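PDB 1Y8C: S-adenosylmethionine-dependent methyltransferase from Clostridium acetobutylicum, which probably transfers a methyl group from S-adenosylmethionine to an acceptor molecule. Local coordinates for residues C108-S111 with T112-I116; R201-E205 with E206-K210; Y146-S149 with Q150-N154; Y211-G215 with Q216-L220; G49-T52 with E53-P57. All coordinates share one frame; numbering follows the deposited sequence.

In the fold
All five contacts are local and in series along the chain, so none nests in or crosses another. Contact 5 joins the loop after strand 40-44 to helix 52-55. Contact 1 shapes the loop between strand 104-107 and helix 118-129, and its C108 packs on L51 of contact 5. Contact 3 covers most of helix 145-152 and its end, and L148 touches both N113 of contact 1 and A202 of contact 2. Contact 2 starts helix 205-214, and Y203 and R201 bond to the backbone of I115 and I116. Contact 4 ends that helix and leads into strand 217-224. The centres of contacts 3 and 5 are about 30 Å apart, on opposite sides of the chain's centre.

Contact 1: C108-S111 with T112-I116; sequences CLDS and TNYII
The carbonyl oxygens of D110 and S111 accept the N-H groups of N113 and Y114. The loop follows strand 104-107. C108 opens a type I' beta turn that closes at S111. Within it, S111 N bonds to C108 O at 3.2 Å, and the S111 hydroxyl adds a weak bond to the same oxygen. L109 and D110 are the two central residues of the turn, both with positive phi. The O of D110 accepts N113 N at 3.1 Å, with the donor well above the carbonyl plane. The D110 CG lies between the backbone N and the carbonyl carbon (chi1 42°). This turns the carboxylate back, and OD1 comes within 3.0 Å of L109 O, another acceptor. D110 CB meets N113 OD1 at 3.4 Å. That oxygen is used by N143 N, while ND2 of the same amide donates to R201 O. S111 completes the segment. Its O takes Y114 N at 2.9 Å (154° at the hydrogen) and starts a short 3-10 turn. The Y114 ring swings back beside S111, with S111 O near the ring plane at its edge. CD1 of Y114 is 3.6 Å from S111 CA. The D110 carboxylate also has E200 close by. Salt bridges from R15 and R237 to D110 OD1 probably offset this gathering of acceptors and negative charge.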
loop_
_atom_site.group_PDB
_atom_site.type_symbol
_atom_site.label_atom_id
_atom_site.label_comp_id
_atom_site.label_asym_id
_atom_site.label_seq_id
_atom_site.Cartn_x
_atom_site.Cartn_y
_atom_site.Cartn_z
ATOM N N CYS A 108 -0.137 2.579 0.535
ATOM C CA CYS A 108 -0.023 1.626 1.630
ATOM C C CYS A 108 0.008 0.147 1.225
ATOM O O CYS A 108 0.170 -0.187 0.045
ATOM C CB CYS A 108 -1.182 1.884 2.598
ATOM S SG CYS A 108 -1.370 3.666 3.007
ATOM N N LEU A 109 -0.129 -0.731 2.221
ATOM C CA LEU A 109 -0.149 -2.177 2.011
ATOM C C LEU A 109 1.056 -2.686 1.244
ATOM O O LEU A 109 0.919 -3.465 0.303
ATOM C CB LEU A 109 -1.423 -2.573 1.271
ATOM C CG LEU A 109 -2.728 -2.257 2.008
ATOM C CD1 LEU A 109 -3.917 -2.553 1.113
ATOM C CD2 LEU A 109 -2.790 -3.095 3.291
ATOM N N ASP A 110 2.235 -2.247 1.663
ATOM C CA ASP A 110 3.498 -2.636 1.043
ATOM C C ASP A 110 3.543 -2.611 -0.485
ATOM O O ASP A 110 4.307 -3.364 -1.094
ATOM C CB ASP A 110 3.982 -4.017 1.569
ATOM C CG ASP A 110 2.860 -5.053 1.694
ATOM O OD1 ASP A 110 2.065 -4.968 2.648
ATOM O OD2 ASP A 110 2.775 -5.965 0.848
ATOM N N SER A 111 2.764 -1.732 -1.112
ATOM C CA SER A 111 2.785 -1.664 -2.578
ATOM C C SER A 111 4.153 -1.269 -3.110
ATOM O O SER A 111 4.597 -1.768 -4.134
ATOM C CB SER A 111 1.722 -0.695 -3.088
ATOM O OG SER A 111 0.436 -1.288 -2.975
ATOM N N THR A 112 4.820 -0.376 -2.399
ATOM C CA THR A 112 6.148 0.066 -2.775
ATOM C C THR A 112 7.110 -1.121 -2.948
ATOM O O THR A 112 8.008 -1.069 -3.783
ATOM C CB THR A 112 6.707 1.047 -1.710
ATOM O OG1 THR A 112 5.888 2.224 -1.682
ATOM C CG2 THR A 112 8.155 1.440 -2.005
ATOM N N ASN A 113 6.939 -2.197 -2.187
ATOM C CA ASN A 113 7.854 -3.325 -2.350
ATOM C C ASN A 113 7.711 -4.045 -3.686
ATOM O O ASN A 113 8.599 -4.782 -4.076
ATOM C CB ASN A 113 7.691 -4.358 -1.227
ATOM C CG ASN A 113 8.020 -3.802 0.136
ATOM O OD1 ASN A 113 7.174 -3.190 0.783
ATOM N ND2 ASN A 113 9.259 -3.999 0.579
ATOM N N TYR A 114 6.593 -3.844 -4.381
ATOM C CA TYR A 114 6.389 -4.498 -5.662
ATOM C C TYR A 114 7.238 -3.862 -6.759
ATOM O O TYR A 114 7.331 -4.381 -7.864
ATOM C CB TYR A 114 4.917 -4.467 -6.071
ATOM C CG TYR A 114 4.007 -5.347 -5.240
ATOM C CD1 TYR A 114 3.030 -4.791 -4.429
ATOM C CD2 TYR A 114 4.104 -6.734 -5.285
ATOM C CE1 TYR A 114 2.165 -5.584 -3.684
ATOM C CE2 TYR A 114 3.239 -7.541 -4.540
ATOM C CZ TYR A 114 2.268 -6.950 -3.740
ATOM O OH TYR A 114 1.392 -7.711 -2.995
ATOM N N ILE A 115 7.846 -2.725 -6.471
ATOM C CA ILE A 115 8.706 -2.097 -7.453
ATOM C C ILE A 115 10.075 -2.689 -7.163
ATOM O O ILE A 115 10.883 -2.102 -6.446
ATOM C CB ILE A 115 8.749 -0.588 -7.265
ATOM C CG1 ILE A 115 7.325 -0.028 -7.337
ATOM C CG2 ILE A 115 9.653 0.035 -8.331
ATOM C CD1 ILE A 115 7.200 1.418 -6.890
ATOM N N ILE A 116 10.327 -3.868 -7.719
ATOM C CA ILE A 116 11.582 -4.571 -7.475
ATOM C C ILE A 116 12.834 -4.024 -8.130
ATOM O O ILE A 116 13.933 -4.466 -7.823
ATOM C CB ILE A 116 11.437 -6.063 -7.830
ATOM C CG1 ILE A 116 11.167 -6.238 -9.323
ATOM C CG2 ILE A 116 10.291 -6.658 -7.022
ATOM C CD1 ILE A 116 11.057 -7.703 -9.736
#

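Contact 2: R201-E205 with E206-K210. With SO4 (sulfate ion), chain B.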
loop_
_atom_site.group_PDB
_atom_site.type_symbol
_atom_site.label_atom_id
_atom_site.label_comp_id
_atom_site.label_asym_id
_atom_site.label_seq_id
_atom_site.Cartn_x
_atom_site.Cartn_y
_atom_site.Cartn_z
ATOM N N ARG A 201 10.610 -6.737 -3.188
ATOM C CA ARG A 201 12.030 -6.593 -2.928
ATOM C C ARG A 201 12.237 -6.128 -1.505
ATOM O O ARG A 201 11.472 -5.314 -0.985
ATOM C CB ARG A 201 12.695 -5.589 -3.872
ATOM C CG ARG A 201 14.165 -5.920 -4.058
ATOM C CD ARG A 201 15.081 -4.721 -4.050
ATOM N NE ARG A 201 15.415 -4.274 -5.401
ATOM C CZ ARG A 201 16.585 -3.729 -5.737
ATOM N NH1 ARG A 201 17.533 -3.571 -4.820
ATOM N NH2 ARG A 201 16.812 -3.333 -6.988
ATOM N N ALA A 202 13.279 -6.646 -0.871
ATOM C CA ALA A 202 13.565 -6.264 0.495
ATOM C C ALA A 202 14.530 -5.092 0.495
ATOM O O ALA A 202 15.739 -5.268 0.371
ATOM C CB ALA A 202 14.149 -7.443 1.249
ATOM N N TYR A 203 13.980 -3.890 0.637
ATOM C CA TYR A 203 14.773 -2.669 0.658
ATOM C C TYR A 203 15.215 -2.299 2.070
ATOM O O TYR A 203 14.439 -2.406 3.022
ATOM C CB TYR A 203 13.968 -1.504 0.076
ATOM C CG TYR A 203 13.787 -1.540 -1.420
ATOM C CD1 TYR A 203 12.516 -1.672 -1.988
ATOM C CD2 TYR A 203 14.882 -1.403 -2.276
ATOM C CE1 TYR A 203 12.346 -1.664 -3.368
ATOM C CE2 TYR A 203 14.720 -1.387 -3.656
ATOM C CZ TYR A 203 13.454 -1.518 -4.196
ATOM O OH TYR A 203 13.295 -1.504 -5.564
ATOM N N LYS A 204 16.460 -1.855 2.201
ATOM C CA LYS A 204 16.981 -1.445 3.499
ATOM C C LYS A 204 16.647 0.022 3.710
ATOM O O LYS A 204 16.665 0.805 2.764
ATOM C CB LYS A 204 18.495 -1.655 3.559
ATOM C CG LYS A 204 18.900 -3.115 3.502
ATOM C CD LYS A 204 20.380 -3.295 3.771
ATOM C CE LYS A 204 20.745 -4.764 3.904
ATOM N NZ LYS A 204 22.197 -4.927 4.213
ATOM N N GLU A 205 16.335 0.393 4.946
ATOM C CA GLU A 205 15.990 1.774 5.258
ATOM C C GLU A 205 17.026 2.754 4.725
ATOM O O GLU A 205 16.705 3.880 4.340
ATOM C CB GLU A 205 15.857 1.941 6.758
ATOM C CG GLU A 205 14.793 1.074 7.329
ATOM C CD GLU A 205 14.809 1.069 8.834
ATOM O OE1 GLU A 205 14.426 2.100 9.437
ATOM O OE2 GLU A 205 15.217 0.034 9.409
ATOM N N GLU A 206 18.272 2.309 4.709
ATOM C CA GLU A 206 19.371 3.119 4.219
ATOM C C GLU A 206 19.163 3.385 2.730
ATOM O O GLU A 206 19.360 4.504 2.257
ATOM C CB GLU A 206 20.680 2.373 4.446
ATOM C CG GLU A 206 21.925 3.179 4.182
ATOM C CD GLU A 206 23.185 2.329 4.261
ATOM O OE1 GLU A 206 24.294 2.905 4.159
ATOM O OE2 GLU A 206 23.070 1.085 4.420
ATOM N N ASP A 207 18.755 2.352 2.000
ATOM C CA ASP A 207 18.503 2.460 0.563
ATOM C C ASP A 207 17.280 3.317 0.269
ATOM O O ASP A 207 17.264 4.085 -0.689
ATOM C CB ASP A 207 18.274 1.078 -0.039
ATOM C CG ASP A 207 19.493 0.190 0.055
ATOM O OD1 ASP A 207 19.309 -1.054 0.016
ATOM O OD2 ASP A 207 20.622 0.733 0.159
ATOM N N ILE A 208 16.245 3.159 1.082
ATOM C CA ILE A 208 15.035 3.926 0.884
ATOM C C ILE A 208 15.329 5.399 1.120
ATOM O O ILE A 208 14.946 6.259 0.328
ATOM C CB ILE A 208 13.929 3.475 1.848
ATOM C CG1 ILE A 208 13.455 2.069 1.472
ATOM C CG2 ILE A 208 12.777 4.476 1.818
ATOM C CD1 ILE A 208 12.728 1.988 0.139
ATOM N N GLU A 209 16.009 5.682 2.225
ATOM C CA GLU A 209 16.354 7.044 2.573
ATOM C C GLU A 209 17.134 7.699 1.441
ATOM O O GLU A 209 16.873 8.853 1.091
ATOM C CB GLU A 209 17.154 7.052 3.878
ATOM C CG GLU A 209 16.282 7.352 5.108
ATOM C CD GLU A 209 16.220 6.223 6.142
ATOM O OE1 GLU A 209 17.252 5.951 6.798
ATOM O OE2 GLU A 209 15.134 5.619 6.301
ATOM N N LYS A 210 18.072 6.959 0.853
ATOM C CA LYS A 210 18.869 7.487 -0.253
ATOM C C LYS A 210 17.972 7.757 -1.471
ATOM O O LYS A 210 17.988 8.853 -2.024
ATOM C CB LYS A 210 19.989 6.505 -0.622
ATOM C CG LYS A 210 21.032 7.095 -1.575
ATOM C CD LYS A 210 22.207 6.145 -1.855
ATOM C CE LYS A 210 21.847 5.027 -2.833
ATOM N NZ LYS A 210 21.577 5.517 -4.227
HETATM S S SO4 B . 19.292 -0.896 7.483
HETATM O O1 SO4 B . 18.531 -0.520 8.695
HETATM O O2 SO4 B . 19.490 0.298 6.637
HETATM O O3 SO4 B . 20.611 -1.442 7.879
HETATM O O4 SO4 B . 18.544 -1.924 6.728
#
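Y203 and I208 meet where the chain enters helix 205-214, their side chains crossing at about a right angle. On I208, CB sits 3.8 Å from E205 O. CG1, beside the backbone N (chi1 -69°), passes 3.7 Å from K204 O. The tip, CD1, lies 3.7 Å from Y203 CB and also touches Y203 CG. R201 CD lies over one face of the Y203 ring, offset toward the rim. K204 holds the N-cap position. Its O takes I208 N at 2.9 Å in a nearly straight bond, and D207 N adds a weak one. E205 O accepts E209 N. The sulfate ion, probably from the crystallisation liquor, sits at this helix start. E206 N donates to its O2 at 3.0 Å, and K204 CB is 3.2 Å from its O4. The extended K204 chain runs on past the ion to a cation-pi contact with Y145. The N-H groups at the helix N terminus probably attract the anion, although E205 OE2 lies 3.4 Å from its O1. E205 pairs with K222 by a salt bridge, and E209 OE2 bonds to Y240 OH. E205 and I208 touch strand 237-244, both meeting Y240. Y203 leans on helix 118-129, and A202 rests on helix 145-152.

Contact 3: Y146-S149 with Q150-N154; sequences YKLS and QVLGN
Q150 lies over one face of the Y146 ring, one turn further along helix 145-152. Its CB stands 3.9 Å from the ring centroid, 18° off the normal, in a CH-pi contact. Its CG reaches Y146 CE1 at 3.3 Å. The Q150 chain bends at chi2, and the amide folds back beside S149, its plane 41° from the ring. S149 OG itself donates to Y145 O. Q150 N bonds to Y146 O at 2.8 Å. V151 follows, and its N makes a second, weak bond to the same oxygen, the first five-residue step of a wider pi-type turn. V151 CG2 touches Y146 CE2 at 3.7 Å, so two residues border one ring. L152 continues the wide turn: L152 N reaches K147 O at 2.8 Å. L152 CD1 packs on L148 CD2 at 3.7 Å, the two leucines side by side and pointing the same way. G153 N bonds to L148 O, again five residues back. G153 then leaves the helix with positive phi (44°). Outside the helix, Y146 meets F234 edge-to-face. S149 and L152 lean on strand 164-173 of the antiparallel sheet, and L148 packs on the loop residues N113 and A202.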
loop_
_atom_site.group_PDB
_atom_site.type_symbol
_atom_site.label_atom_id
_atom_site.label_comp_id
_atom_site.label_asym_id
_atom_site.label_seq_id
_atom_site.Cartn_x
_atom_site.Cartn_y
_atom_site.Cartn_z
ATOM N N TYR A 146 13.801 -7.089 7.358
ATOM C CA TYR A 146 13.822 -8.238 8.244
ATOM C C TYR A 146 12.613 -9.123 8.031
ATOM O O TYR A 146 12.712 -10.345 8.096
ATOM C CB TYR A 146 13.860 -7.772 9.691
ATOM C CG TYR A 146 13.953 -8.895 10.694
ATOM C CD1 TYR A 146 15.165 -9.554 10.934
ATOM C CD2 TYR A 146 12.826 -9.294 11.418
ATOM C CE1 TYR A 146 15.247 -10.579 11.880
ATOM C CE2 TYR A 146 12.896 -10.315 12.355
ATOM C CZ TYR A 146 14.100 -10.947 12.584
ATOM O OH TYR A 146 14.155 -11.925 13.540
ATOM N N LYS A 147 11.473 -8.497 7.775
ATOM C CA LYS A 147 10.226 -9.217 7.569
ATOM C C LYS A 147 10.284 -10.111 6.329
ATOM O O LYS A 147 9.893 -11.277 6.376
ATOM C CB LYS A 147 9.088 -8.209 7.446
ATOM C CG LYS A 147 7.721 -8.749 7.758
ATOM C CD LYS A 147 7.057 -9.309 6.530
ATOM C CE LYS A 147 5.577 -9.524 6.789
ATOM N NZ LYS A 147 5.365 -10.403 7.973
ATOM N N LEU A 148 10.789 -9.579 5.223
ATOM C CA LEU A 148 10.855 -10.366 4.006
ATOM C C LEU A 148 11.986 -11.388 4.005
ATOM O O LEU A 148 11.815 -12.517 3.527
ATOM C CB LEU A 148 11.006 -9.443 2.802
ATOM C CG LEU A 148 9.964 -8.335 2.699
ATOM C CD1 LEU A 148 10.313 -7.443 1.519
ATOM C CD2 LEU A 148 8.560 -8.934 2.546
ATOM N N SER A 149 13.139 -11.002 4.542
ATOM C CA SER A 149 14.299 -11.892 4.558
ATOM C C SER A 149 14.265 -12.978 5.642
ATOM O O SER A 149 14.675 -14.113 5.387
ATOM C CB SER A 149 15.582 -11.075 4.708
ATOM O OG SER A 149 15.636 -10.453 5.977
ATOM N N GLN A 150 13.774 -12.645 6.835
ATOM C CA GLN A 150 13.721 -13.616 7.919
ATOM C C GLN A 150 12.328 -14.178 8.161
ATOM O O GLN A 150 12.065 -15.338 7.869
ATOM C CB GLN A 150 14.235 -12.991 9.212
ATOM C CG GLN A 150 15.622 -12.402 9.111
ATOM C CD GLN A 150 16.614 -13.390 8.559
ATOM O OE1 GLN A 150 16.462 -14.595 8.738
ATOM N NE2 GLN A 150 17.643 -12.888 7.888
ATOM N N VAL A 151 11.437 -13.352 8.698
ATOM C CA VAL A 151 10.080 -13.780 9.010
ATOM C C VAL A 151 9.386 -14.500 7.851
ATOM O O VAL A 151 8.583 -15.410 8.076
ATOM C CB VAL A 151 9.231 -12.589 9.475
ATOM C CG1 VAL A 151 7.929 -13.084 10.066
ATOM C CG2 VAL A 151 10.010 -11.772 10.499
ATOM N N LEU A 152 9.669 -14.099 6.615
ATOM C CA LEU A 152 9.077 -14.790 5.472
ATOM C C LEU A 152 10.085 -15.794 4.923
ATOM O O LEU A 152 9.830 -16.997 4.925
ATOM C CB LEU A 152 8.686 -13.818 4.361
ATOM C CG LEU A 152 7.393 -13.022 4.509
ATOM C CD1 LEU A 152 7.113 -12.331 3.193
ATOM C CD2 LEU A 152 6.234 -13.937 4.855
ATOM N N GLY A 153 11.228 -15.292 4.462
ATOM C CA GLY A 153 12.260 -16.153 3.915
ATOM C C GLY A 153 11.752 -17.236 2.982
ATOM O O GLY A 153 11.095 -16.938 1.985
ATOM N N ASN A 154 12.063 -18.492 3.316
ATOM C CA ASN A 154 11.653 -19.663 2.534
ATOM C C ASN A 154 10.790 -20.606 3.390
ATOM O O ASN A 154 11.116 -21.782 3.543
ATOM C CB ASN A 154 12.890 -20.435 2.053
ATOM C CG ASN A 154 13.843 -19.576 1.235
ATOM O OD1 ASN A 154 13.620 -19.321 0.049
ATOM N ND2 ASN A 154 14.915 -19.122 1.874
#

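Contact 4: Y211-G215 with Q216-L220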
loop_
_atom_site.group_PDB
_atom_site.type_symbol
_atom_site.label_atom_id
_atom_site.label_comp_id
_atom_site.label_asym_id
_atom_site.label_seq_id
_atom_site.Cartn_x
_atom_site.Cartn_y
_atom_site.Cartn_z
ATOM N N TYR A 211 17.186 6.759 -1.870
ATOM C CA TYR A 211 16.285 6.894 -3.008
ATOM C C TYR A 211 15.272 8.013 -2.804
ATOM O O TYR A 211 14.833 8.641 -3.764
ATOM C CB TYR A 211 15.554 5.576 -3.259
ATOM C CG TYR A 211 16.471 4.418 -3.598
ATOM C CD1 TYR A 211 16.027 3.096 -3.497
ATOM C CD2 TYR A 211 17.779 4.644 -4.035
ATOM C CE1 TYR A 211 16.868 2.030 -3.822
ATOM C CE2 TYR A 211 18.624 3.586 -4.363
ATOM C CZ TYR A 211 18.164 2.281 -4.257
ATOM O OH TYR A 211 18.994 1.237 -4.617
ATOM N N LEU A 212 14.891 8.260 -1.558
ATOM C CA LEU A 212 13.946 9.328 -1.278
ATOM C C LEU A 212 14.594 10.656 -1.611
ATOM O O LEU A 212 14.036 11.449 -2.364
ATOM C CB LEU A 212 13.539 9.327 0.194
ATOM C CG LEU A 212 12.375 8.428 0.594
ATOM C CD1 LEU A 212 12.142 8.560 2.084
ATOM C CD2 LEU A 212 11.129 8.818 -0.176
ATOM N N LYS A 213 15.774 10.892 -1.043
ATOM C CA LYS A 213 16.511 12.129 -1.275
ATOM C C LYS A 213 16.670 12.369 -2.771
ATOM O O LYS A 213 16.597 13.501 -3.247
ATOM C CB LYS A 213 17.890 12.054 -0.615
ATOM C CG LYS A 213 17.880 12.241 0.904
ATOM C CD LYS A 213 17.648 13.702 1.281
ATOM C CE LYS A 213 17.971 13.973 2.744
ATOM N NZ LYS A 213 18.016 15.438 3.019
ATOM N N HIS A 214 16.890 11.291 -3.507
ATOM C CA HIS A 214 17.051 11.373 -4.944
ATOM C C HIS A 214 15.791 12.001 -5.545
ATOM O O HIS A 214 15.856 12.708 -6.551
ATOM C CB HIS A 214 17.289 9.963 -5.497
ATOM C CG HIS A 214 17.490 9.910 -6.978
ATOM N ND1 HIS A 214 16.456 10.070 -7.879
ATOM C CD2 HIS A 214 18.604 9.705 -7.720
ATOM C CE1 HIS A 214 16.925 9.963 -9.108
ATOM N NE2 HIS A 214 18.227 9.741 -9.040
ATOM N N GLY A 215 14.648 11.744 -4.913
ATOM C CA GLY A 215 13.389 12.292 -5.388
ATOM C C GLY A 215 13.102 13.653 -4.781
ATOM O O GLY A 215 11.962 14.126 -4.794
ATOM N N GLN A 216 14.138 14.283 -4.238
ATOM C CA GLN A 216 13.998 15.598 -3.634
ATOM C C GLN A 216 12.950 15.599 -2.521
ATOM O O GLN A 216 12.344 16.627 -2.233
ATOM C CB GLN A 216 13.616 16.622 -4.708
ATOM C CG GLN A 216 14.617 16.718 -5.841
ATOM C CD GLN A 216 15.945 17.283 -5.381
ATOM O OE1 GLN A 216 16.084 18.494 -5.200
ATOM N NE2 GLN A 216 16.924 16.408 -5.170
ATOM N N LEU A 217 12.736 14.448 -1.896
ATOM C CA LEU A 217 11.768 14.343 -0.811
ATOM C C LEU A 217 12.475 14.297 0.550
ATOM O O LEU A 217 13.486 13.621 0.700
ATOM C CB LEU A 217 10.923 13.089 -1.010
ATOM C CG LEU A 217 10.051 13.130 -2.262
ATOM C CD1 LEU A 217 9.361 11.794 -2.478
ATOM C CD2 LEU A 217 9.034 14.240 -2.112
ATOM N N ASN A 218 11.949 15.020 1.536
ATOM C CA ASN A 218 12.542 15.049 2.877
ATOM C C ASN A 218 11.707 14.218 3.866
ATOM O O ASN A 218 10.472 14.236 3.824
ATOM C CB ASN A 218 12.654 16.507 3.370
ATOM C CG ASN A 218 13.282 16.622 4.765
ATOM O OD1 ASN A 218 14.428 16.210 4.983
ATOM N ND2 ASN A 218 12.528 17.190 5.715
ATOM N N ILE A 219 12.381 13.493 4.757
ATOM C CA ILE A 219 11.680 12.663 5.737
ATOM C C ILE A 219 11.173 13.472 6.927
ATOM O O ILE A 219 11.930 14.200 7.569
ATOM C CB ILE A 219 12.583 11.515 6.256
ATOM C CG1 ILE A 219 13.038 10.641 5.089
ATOM C CG2 ILE A 219 11.814 10.643 7.244
ATOM C CD1 ILE A 219 13.946 9.515 5.499
ATOM N N LEU A 220 9.882 13.342 7.209
ATOM C CA LEU A 220 9.260 14.062 8.312
ATOM C C LEU A 220 9.087 13.135 9.507
ATOM O O LEU A 220 8.898 13.579 10.638
ATOM C CB LEU A 220 7.897 14.614 7.879
ATOM C CG LEU A 220 7.764 16.140 7.778
ATOM C CD1 LEU A 220 8.877 16.722 6.917
ATOM C CD2 LEU A 220 6.408 16.484 7.198
#
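L212 puts its two methyl groups against L217 and I219. CD1 of L212 is 3.8 Å from I219 CG1 and also lies near I219 CD1. CD2 of L212 faces L217 CD1 at 4.2 Å. In both pairs the side chains cross at about a right angle. L217 turns its CG beside its own backbone N (chi1 -65°), and this torsion brings CG to 3.3 Å from G215 O. K213 and N218 run side by side, pointing the same way, with K213 NZ 4.2 Å from N218 OD1.

The backbone sets these positions. Q216 N bonds to K213 O at 2.8 Å, the donor well above the carbonyl plane. L217 N makes a longer, weak bond to L212 O, spanning five residues. Q216 between them has positive phi (57°). The pair of bonds, the positive phi and the L212-L217 apolar contact fit a Schellman motif, which ends helix 205-214 and turns the chain into strand 217-224. L212 O also takes G215 N, just before the turn. The Q216 chain bends at chi2, bringing NE2 to 3.5 Å from K213 O.

Further out, strand 217-224 is an outermost strand of the seven-stranded sheet. It pairs with strand 237-244, with backbone bonds between N218 and K243 and between L220 and L241. L212 packs on V242, and L217 on L244 and on S129 of helix 118-129.

Contact 5: G49-T52 with E53-P57; sequences GNLT and ENLCP
L51 and L55 lie side by side, pointing the same way. L51 CD2 is modelled 3.3 Å from L55 CD1, closer than methyls normally pack, so the placement of L51 is doubtful in detail. The chain here leaves the glycine-rich loop that follows strand 40-44, which in this methyltransferase family probably borders the cofactor site, and winds into helix 52-55. The carbonyls of G49, L51 and T52 all accept N-H groups of 53-56. G49 O accepts E53 N at 3.1 Å, with 163° at the hydrogen. L51 O accepts N54 N at 3.2 Å, the donor well above its plane. T52 O takes C56 N at 2.7 Å, nearly in line with its C=O bond. The N-H of L55 is split between L51 O and T52 O, weak to both. A chi1 of 65° tucks E53 CG back over the chain, 3.3 Å from G49 O. The OE1 of E53 then runs beside N50 OD1 at 4.0 Å. The T52 hydroxyl is bonded to OD2 of D43, near the end of strand 40-44, and N54 ND2 donates to S24. L55 packs on I28 and N54 on Y20, both of helix 20-32. T52 and L55 reach Y41 of strand 40-44, and N50 leans on helix 3-15.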
loop_
_atom_site.group_PDB
_atom_site.type_symbol
_atom_site.label_atom_id
_atom_site.label_comp_id
_atom_site.label_asym_id
_atom_site.label_seq_id
_atom_site.Cartn_x
_atom_site.Cartn_y
_atom_site.Cartn_z
ATOM N N GLY A 49 -10.081 -0.096 -2.689
ATOM C CA GLY A 49 -10.503 1.065 -1.935
ATOM C C GLY A 49 -10.785 0.926 -0.456
ATOM O O GLY A 49 -11.567 1.704 0.093
ATOM N N ASN A 50 -10.147 -0.033 0.205
ATOM C CA ASN A 50 -10.376 -0.231 1.632
ATOM C C ASN A 50 -9.793 0.870 2.492
ATOM O O ASN A 50 -10.200 1.069 3.628
ATOM C CB ASN A 50 -9.826 -1.588 2.071
ATOM C CG ASN A 50 -10.715 -2.723 1.634
ATOM O OD1 ASN A 50 -11.936 -2.579 1.621
ATOM N ND2 ASN A 50 -10.122 -3.860 1.289
ATOM N N LEU A 51 -8.847 1.603 1.936
ATOM C CA LEU A 51 -8.219 2.676 2.675
ATOM C C LEU A 51 -8.759 4.000 2.136
ATOM O O LEU A 51 -8.899 4.979 2.866
ATOM C CB LEU A 51 -6.714 2.570 2.476
ATOM C CG LEU A 51 -5.754 3.027 3.561
ATOM C CD1 LEU A 51 -4.502 2.178 3.480
ATOM C CD2 LEU A 51 -5.426 4.487 3.400
ATOM N N THR A 52 -9.087 4.009 0.851
ATOM C CA THR A 52 -9.601 5.201 0.194
ATOM C C THR A 52 -10.947 5.638 0.766
ATOM O O THR A 52 -11.183 6.834 0.972
ATOM C CB THR A 52 -9.770 4.962 -1.316
ATOM O OG1 THR A 52 -8.707 4.123 -1.785
ATOM C CG2 THR A 52 -9.731 6.280 -2.066
ATOM N N GLU A 53 -11.829 4.673 1.017
ATOM C CA GLU A 53 -13.154 4.978 1.551
ATOM C C GLU A 53 -13.086 5.634 2.931
ATOM O O GLU A 53 -14.040 6.263 3.361
ATOM C CB GLU A 53 -14.010 3.714 1.629
ATOM C CG GLU A 53 -13.482 2.688 2.603
ATOM C CD GLU A 53 -14.367 1.467 2.730
ATOM O OE1 GLU A 53 -13.875 0.446 3.263
ATOM O OE2 GLU A 53 -15.547 1.517 2.315
ATOM N N ASN A 54 -11.965 5.493 3.625
ATOM C CA ASN A 54 -11.830 6.104 4.937
ATOM C C ASN A 54 -11.327 7.544 4.863
ATOM O O ASN A 54 -11.774 8.397 5.626
ATOM C CB ASN A 54 -10.873 5.283 5.807
ATOM C CG ASN A 54 -11.499 4.000 6.308
ATOM O OD1 ASN A 54 -12.446 3.490 5.713
ATOM N ND2 ASN A 54 -10.967 3.463 7.404
ATOM N N LEU A 55 -10.403 7.811 3.941
ATOM C CA LEU A 55 -9.795 9.133 3.787
ATOM C C LEU A 55 -10.498 10.027 2.771
ATOM O O LEU A 55 -10.507 11.249 2.909
ATOM C CB LEU A 55 -8.329 8.969 3.380
ATOM C CG LEU A 55 -7.431 8.201 4.339
ATOM C CD1 LEU A 55 -6.197 7.719 3.618
ATOM C CD2 LEU A 55 -7.065 9.095 5.508
ATOM N N CYS A 56 -11.076 9.411 1.750
ATOM C CA CYS A 56 -11.777 10.149 0.710
ATOM C C CYS A 56 -12.816 11.154 1.243
ATOM O O CYS A 56 -12.877 12.294 0.773
ATOM C CB CYS A 56 -12.451 9.167 -0.248
ATOM S SG CYS A 56 -13.617 9.952 -1.349
ATOM N N PRO A 57 -13.651 10.747 2.220
ATOM C CA PRO A 57 -14.663 11.664 2.768
ATOM C C PRO A 57 -14.111 12.870 3.525
ATOM O O PRO A 57 -14.839 13.822 3.814
ATOM C CB PRO A 57 -15.501 10.760 3.664
ATOM C CG PRO A 57 -14.532 9.713 4.085
ATOM C CD PRO A 57 -13.812 9.403 2.801
#